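Long-range contact in cDNA FLJ56608, highly similar to Homo sapiens chloride channel, calcium activated, family member 1 (CLCA1), mRNA (Homo sapiens, PDB 6PYO), which may take part in calcium-activated chloride conductance and in regulating mucus production by goblet cells, this chain being its von Willebrand factor type A domain: residues Q6-M19 against Y102-E116. Residues are numbered along the deposited sequence; the frame is centred on the assembly and turned at random.
With CA (calcium ion), chain C.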
loop_
_atom_site.group_PDB
_atom_site.type_symbol
_atom_site.label_atom_id
_atom_site.label_comp_id
_atom_site.label_asym_id
_atom_site.label_seq_id
_atom_site.Cartn_x
_atom_site.Cartn_y
_atom_site.Cartn_z
ATOM N N GLN A 6 0.849 -13.384 13.220
ATOM C CA GLN A 6 0.337 -12.024 13.107
ATOM C C GLN A 6 0.520 -11.503 11.690
ATOM O O GLN A 6 1.579 -11.676 11.068
ATOM C CB GLN A 6 1.026 -11.085 14.102
ATOM C CG GLN A 6 0.925 -11.608 15.534
ATOM C CD GLN A 6 2.076 -11.113 16.409
ATOM O OE1 GLN A 6 3.225 -11.025 15.948
ATOM N NE2 GLN A 6 1.782 -10.827 17.673
ATOM N N ARG A 7 -0.558 -10.947 11.172
ATOM C CA ARG A 7 -0.561 -10.348 9.855
ATOM C C ARG A 7 0.435 -9.205 9.805
ATOM O O ARG A 7 0.544 -8.439 10.747
ATOM C CB ARG A 7 -1.967 -9.812 9.557
ATOM C CG ARG A 7 -2.134 -9.185 8.165
ATOM C CD ARG A 7 -3.574 -8.731 7.984
ATOM N NE ARG A 7 -3.991 -8.759 6.598
ATOM C CZ ARG A 7 -5.183 -8.360 6.190
ATOM N NH1 ARG A 7 -6.037 -7.870 7.072
ATOM N NH2 ARG A 7 -5.513 -8.407 4.920
ATOM N N ILE A 8 1.128 -9.075 8.679
ATOM C CA ILE A 8 1.978 -7.936 8.376
ATOM C C ILE A 8 1.394 -7.250 7.154
ATOM O O ILE A 8 1.221 -7.890 6.125
ATOM C CB ILE A 8 3.438 -8.344 8.083
ATOM C CG1 ILE A 8 4.048 -9.047 9.294
ATOM C CG2 ILE A 8 4.184 -7.077 7.600
ATOM C CD1 ILE A 8 5.299 -9.814 8.945
ATOM N N VAL A 9 1.128 -5.958 7.246
ATOM C CA VAL A 9 0.473 -5.228 6.171
ATOM C C VAL A 9 1.119 -3.868 6.075
ATOM O O VAL A 9 1.360 -3.230 7.095
ATOM C CB VAL A 9 -1.052 -5.053 6.411
ATOM C CG1 VAL A 9 -1.754 -4.579 5.134
ATOM C CG2 VAL A 9 -1.669 -6.311 6.841
ATOM N N CYS A 10 1.408 -3.439 4.855
ATOM C CA CYS A 10 1.888 -2.102 4.589
ATOM C C CYS A 10 0.938 -1.454 3.601
ATOM O O CYS A 10 0.744 -1.969 2.500
ATOM C CB CYS A 10 3.326 -2.093 4.048
ATOM S SG CYS A 10 4.021 -0.406 4.267
ATOM N N LEU A 11 0.300 -0.379 4.026
ATOM C CA LEU A 11 -0.412 0.479 3.104
ATOM C C LEU A 11 0.603 1.222 2.250
ATOM O O LEU A 11 1.562 1.818 2.769
ATOM C CB LEU A 11 -1.282 1.478 3.867
ATOM C CG LEU A 11 -2.675 1.084 4.252
ATOM C CD1 LEU A 11 -2.567 -0.318 4.890
ATOM C CD2 LEU A 11 -3.332 2.070 5.183
ATOM N N VAL A 12 0.398 1.186 0.945
ATOM C CA VAL A 12 1.213 1.922 -0.011
ATOM C C VAL A 12 0.260 2.811 -0.795
ATOM O O VAL A 12 -0.617 2.322 -1.526
ATOM C CB VAL A 12 2.019 0.987 -0.912
ATOM C CG1 VAL A 12 2.867 1.801 -1.863
ATOM C CG2 VAL A 12 2.913 0.113 -0.040
ATOM N N LEU A 13 0.384 4.118 -0.577
ATOM C CA LEU A 13 -0.679 5.056 -0.904
ATOM C C LEU A 13 -0.155 6.055 -1.933
ATOM O O LEU A 13 0.781 6.806 -1.645
ATOM C CB LEU A 13 -1.157 5.773 0.353
ATOM C CG LEU A 13 -1.617 4.842 1.474
ATOM C CD1 LEU A 13 -1.985 5.661 2.672
ATOM C CD2 LEU A 13 -2.774 3.989 1.019
ATOM N N ASP A 14 -0.815 6.110 -3.077
ATOM C CA ASP A 14 -0.468 7.024 -4.163
ATOM C C ASP A 14 -0.979 8.421 -3.835
ATOM O O ASP A 14 -2.197 8.637 -3.752
ATOM C CB ASP A 14 -1.090 6.466 -5.434
ATOM C CG ASP A 14 -0.645 7.192 -6.692
ATOM O OD1 ASP A 14 -0.220 8.366 -6.596
ATOM O OD2 ASP A 14 -0.767 6.557 -7.762
ATOM N N LYS A 15 -0.054 9.371 -3.598
ATOM C CA LYS A 15 -0.418 10.769 -3.410
ATOM C C LYS A 15 0.068 11.645 -4.574
ATOM O O LYS A 15 0.248 12.857 -4.399
ATOM C CB LYS A 15 0.108 11.313 -2.071
ATOM C CG LYS A 15 1.632 11.193 -1.916
ATOM C CD LYS A 15 2.282 12.367 -1.217
ATOM C CE LYS A 15 1.958 13.709 -1.857
ATOM N NZ LYS A 15 2.913 14.072 -2.943
ATOM N N SER A 16 0.286 11.057 -5.752
ATOM C CA SER A 16 0.841 11.775 -6.896
ATOM C C SER A 16 -0.186 12.746 -7.466
ATOM O O SER A 16 -1.364 12.721 -7.114
ATOM C CB SER A 16 1.306 10.784 -7.959
ATOM O OG SER A 16 0.228 10.037 -8.523
ATOM N N GLY A 17 0.272 13.601 -8.400
ATOM C CA GLY A 17 -0.596 14.654 -8.908
ATOM C C GLY A 17 -1.844 14.147 -9.605
ATOM O O GLY A 17 -2.907 14.770 -9.514
ATOM N N SER A 18 -1.732 13.027 -10.338
ATOM C CA SER A 18 -2.911 12.467 -10.994
ATOM C C SER A 18 -4.015 12.174 -9.997
ATOM O O SER A 18 -5.193 12.176 -10.363
ATOM C CB SER A 18 -2.589 11.176 -11.753
ATOM O OG SER A 18 -1.924 10.205 -10.953
ATOM N N MET A 19 -3.655 11.872 -8.750
ATOM C CA MET A 19 -4.653 11.550 -7.742
ATOM C C MET A 19 -5.515 12.747 -7.390
ATOM O O MET A 19 -6.558 12.570 -6.754
ATOM C CB MET A 19 -3.950 10.989 -6.499
ATOM C CG MET A 19 -3.311 9.632 -6.756
ATOM S SD MET A 19 -4.546 8.323 -7.085
ATOM C CE MET A 19 -5.135 8.096 -5.415
ATOM N N TYR A 102 10.729 -8.106 9.961
ATOM C CA TYR A 102 10.181 -9.377 9.518
ATOM C C TYR A 102 10.525 -9.633 8.059
ATOM O O TYR A 102 10.742 -8.692 7.286
ATOM C CB TYR A 102 8.655 -9.394 9.692
ATOM C CG TYR A 102 8.208 -9.207 11.130
ATOM C CD1 TYR A 102 8.494 -10.171 12.097
ATOM C CD2 TYR A 102 7.475 -8.091 11.523
ATOM C CE1 TYR A 102 8.082 -10.016 13.421
ATOM C CE2 TYR A 102 7.070 -7.921 12.839
ATOM C CZ TYR A 102 7.380 -8.878 13.786
ATOM O OH TYR A 102 6.964 -8.697 15.099
ATOM N N PRO A 103 10.533 -10.897 7.647
ATOM C CA PRO A 103 10.532 -11.199 6.208
ATOM C C PRO A 103 9.263 -10.714 5.523
ATOM O O PRO A 103 8.211 -10.524 6.139
ATOM C CB PRO A 103 10.624 -12.729 6.151
ATOM C CG PRO A 103 10.633 -13.227 7.596
ATOM C CD PRO A 103 10.272 -12.085 8.486
ATOM N N THR A 104 9.376 -10.515 4.207
ATOM C CA THR A 104 8.246 -10.092 3.399
ATOM C C THR A 104 7.422 -11.264 2.880
ATOM O O THR A 104 6.248 -11.080 2.542
ATOM C CB THR A 104 8.731 -9.244 2.215
ATOM O OG1 THR A 104 9.881 -9.866 1.618
ATOM C CG2 THR A 104 9.109 -7.860 2.678
ATOM N N ASP A 105 7.978 -12.468 2.860
ATOM C CA ASP A 105 7.219 -13.638 2.383
ATOM C C ASP A 105 5.976 -13.869 3.247
ATOM O O ASP A 105 6.076 -14.144 4.445
ATOM C CB ASP A 105 8.110 -14.885 2.383
ATOM C CG ASP A 105 7.670 -15.956 1.341
ATOM O OD1 ASP A 105 6.454 -16.076 1.010
ATOM O OD2 ASP A 105 8.564 -16.695 0.855
ATOM N N GLY A 106 4.808 -13.777 2.636
ATOM C CA GLY A 106 3.557 -13.841 3.352
ATOM C C GLY A 106 3.093 -12.549 3.992
ATOM O O GLY A 106 2.014 -12.538 4.589
ATOM N N SER A 107 3.867 -11.468 3.900
ATOM C CA SER A 107 3.369 -10.142 4.235
ATOM C C SER A 107 2.483 -9.613 3.108
ATOM O O SER A 107 2.499 -10.112 1.984
ATOM C CB SER A 107 4.533 -9.182 4.514
ATOM O OG SER A 107 5.190 -8.809 3.317
ATOM N N GLU A 108 1.660 -8.627 3.441
ATOM C CA GLU A 108 0.731 -8.019 2.513
ATOM C C GLU A 108 1.037 -6.532 2.278
ATOM O O GLU A 108 1.402 -5.802 3.208
ATOM C CB GLU A 108 -0.676 -8.175 3.038
ATOM C CG GLU A 108 -1.156 -9.667 3.150
ATOM C CD GLU A 108 -2.450 -9.793 3.913
ATOM O OE1 GLU A 108 -3.526 -9.530 3.321
ATOM O OE2 GLU A 108 -2.401 -10.104 5.138
ATOM N N ILE A 109 0.882 -6.102 1.026
ATOM C CA ILE A 109 0.832 -4.693 0.630
ATOM C C ILE A 109 -0.597 -4.387 0.168
ATOM O O ILE A 109 -1.209 -5.179 -0.561
ATOM C CB ILE A 109 1.852 -4.402 -0.478
ATOM C CG1 ILE A 109 3.256 -4.192 0.100
ATOM C CG2 ILE A 109 1.408 -3.190 -1.256
ATOM C CD1 ILE A 109 3.776 -5.325 0.885
ATOM N N VAL A 110 -1.165 -3.299 0.664
ATOM C CA VAL A 110 -2.418 -2.761 0.142
ATOM C C VAL A 110 -2.008 -1.539 -0.689
ATOM O O VAL A 110 -1.644 -0.491 -0.135
ATOM C CB VAL A 110 -3.417 -2.405 1.251
ATOM C CG1 VAL A 110 -4.692 -1.822 0.654
ATOM C CG2 VAL A 110 -3.772 -3.687 2.085
ATOM N N LEU A 111 -2.059 -1.679 -2.007
ATOM C CA LEU A 111 -1.640 -0.651 -2.964
ATOM C C LEU A 111 -2.864 0.110 -3.446
ATOM O O LEU A 111 -3.690 -0.430 -4.198
ATOM C CB LEU A 111 -0.905 -1.286 -4.139
ATOM C CG LEU A 111 -0.373 -0.337 -5.225
ATOM C CD1 LEU A 111 0.426 0.801 -4.583
ATOM C CD2 LEU A 111 0.482 -1.141 -6.187
ATOM N N LEU A 112 -3.003 1.356 -2.999
ATOM C CA LEU A 112 -4.142 2.182 -3.374
ATOM C C LEU A 112 -3.607 3.208 -4.390
ATOM O O LEU A 112 -2.762 4.061 -4.053
ATOM C CB LEU A 112 -4.792 2.845 -2.154
ATOM C CG LEU A 112 -5.272 1.898 -1.020
ATOM C CD1 LEU A 112 -5.969 2.617 0.118
ATOM C CD2 LEU A 112 -6.205 0.837 -1.535
ATOM N N THR A 113 -4.046 3.089 -5.638
ATOM C CA THR A 113 -3.469 3.963 -6.668
ATOM C C THR A 113 -4.431 4.087 -7.829
ATOM O O THR A 113 -5.272 3.203 -8.048
ATOM C CB THR A 113 -2.131 3.410 -7.186
ATOM O OG1 THR A 113 -1.596 4.224 -8.240
ATOM C CG2 THR A 113 -2.366 1.998 -7.759
ATOM N N ASP A 114 -4.263 5.176 -8.621
ATOM C CA ASP A 114 -4.961 5.230 -9.908
ATOM C C ASP A 114 -4.276 4.373 -10.970
ATOM O O ASP A 114 -4.848 4.157 -12.045
ATOM C CB ASP A 114 -5.149 6.682 -10.419
ATOM C CG ASP A 114 -3.857 7.452 -10.645
ATOM O OD1 ASP A 114 -2.787 6.893 -10.940
ATOM O OD2 ASP A 114 -3.944 8.679 -10.531
ATOM N N GLY A 115 -3.071 3.877 -10.703
ATOM C CA GLY A 115 -2.409 2.967 -11.612
ATOM C C GLY A 115 -1.803 3.584 -12.853
ATOM O O GLY A 115 -1.319 2.845 -13.714
ATOM N N GLU A 116 -1.750 4.910 -12.945
ATOM C CA GLU A 116 -1.236 5.601 -14.127
ATOM C C GLU A 116 0.281 5.698 -14.020
ATOM O O GLU A 116 0.857 6.750 -13.737
ATOM C CB GLU A 116 -1.903 6.959 -14.244
ATOM C CG GLU A 116 -3.367 6.790 -14.505
ATOM C CD GLU A 116 -4.154 8.063 -14.441
ATOM O OE1 GLU A 116 -3.522 9.117 -14.250
ATOM O OE2 GLU A 116 -5.407 8.002 -14.587
HETATM CA CA CA C . 0.117 9.588 -10.821
HETATM O O HOH W 1 0.272 -10.999 6.426
HETATM O O HOH W 2 0.286 9.198 -13.186
HETATM O O HOH W 3 -0.621 7.449 -10.127
#
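With CG anti to the backbone N (chi1 -178°) and the chain extended to NE, R7 crosses the side chain of E108 at about a right angle and grips its carboxylate side-on, two opposite charges matched prong for prong. R7 NE lies 2.5 Å from E108 OE2, above the carboxylate plane; R7 NH2 reaches E108 OE1 at 2.8 Å, on the syn side but well out of that plane. H135 also binds OE1, and E41 pairs with R7 NH1. CD1 of I8 packs 3.5 Å from CB of Y102. Strands 8-14 and 108-113 run parallel: the carbonyls of I8, C10 and V12 accept hydrogen bonds from E108, V110 and L112, and the N-H groups of C10, V12 and D14 donate to those same three residues. They are the central pair of the Rossmann-like VWA sheet, with helices on both faces. Beta-branched V9 and V110, suited to extended backbone, share one face (V9 CG1 to V110 CG2, 3.8 Å), where V9 also rests on F35; V12 packs on I109 and L111 toward helix 87-99. At the C-terminal ends lies the MIDAS, whose DxSxS sequence is D14, S16 and S18. Short hydroxyl side chains let S16 and S18 bind calcium through OG, joined by T85 and waters. D14 OD1 accepts S16 N, closing an Asx turn, and separately S16 OG; its OD2 takes T113 OG1 on the anti lone pair at 2.5 Å. D114, bridged to R24, positions S18: OD2 receives S18 OG at 2.6 Å.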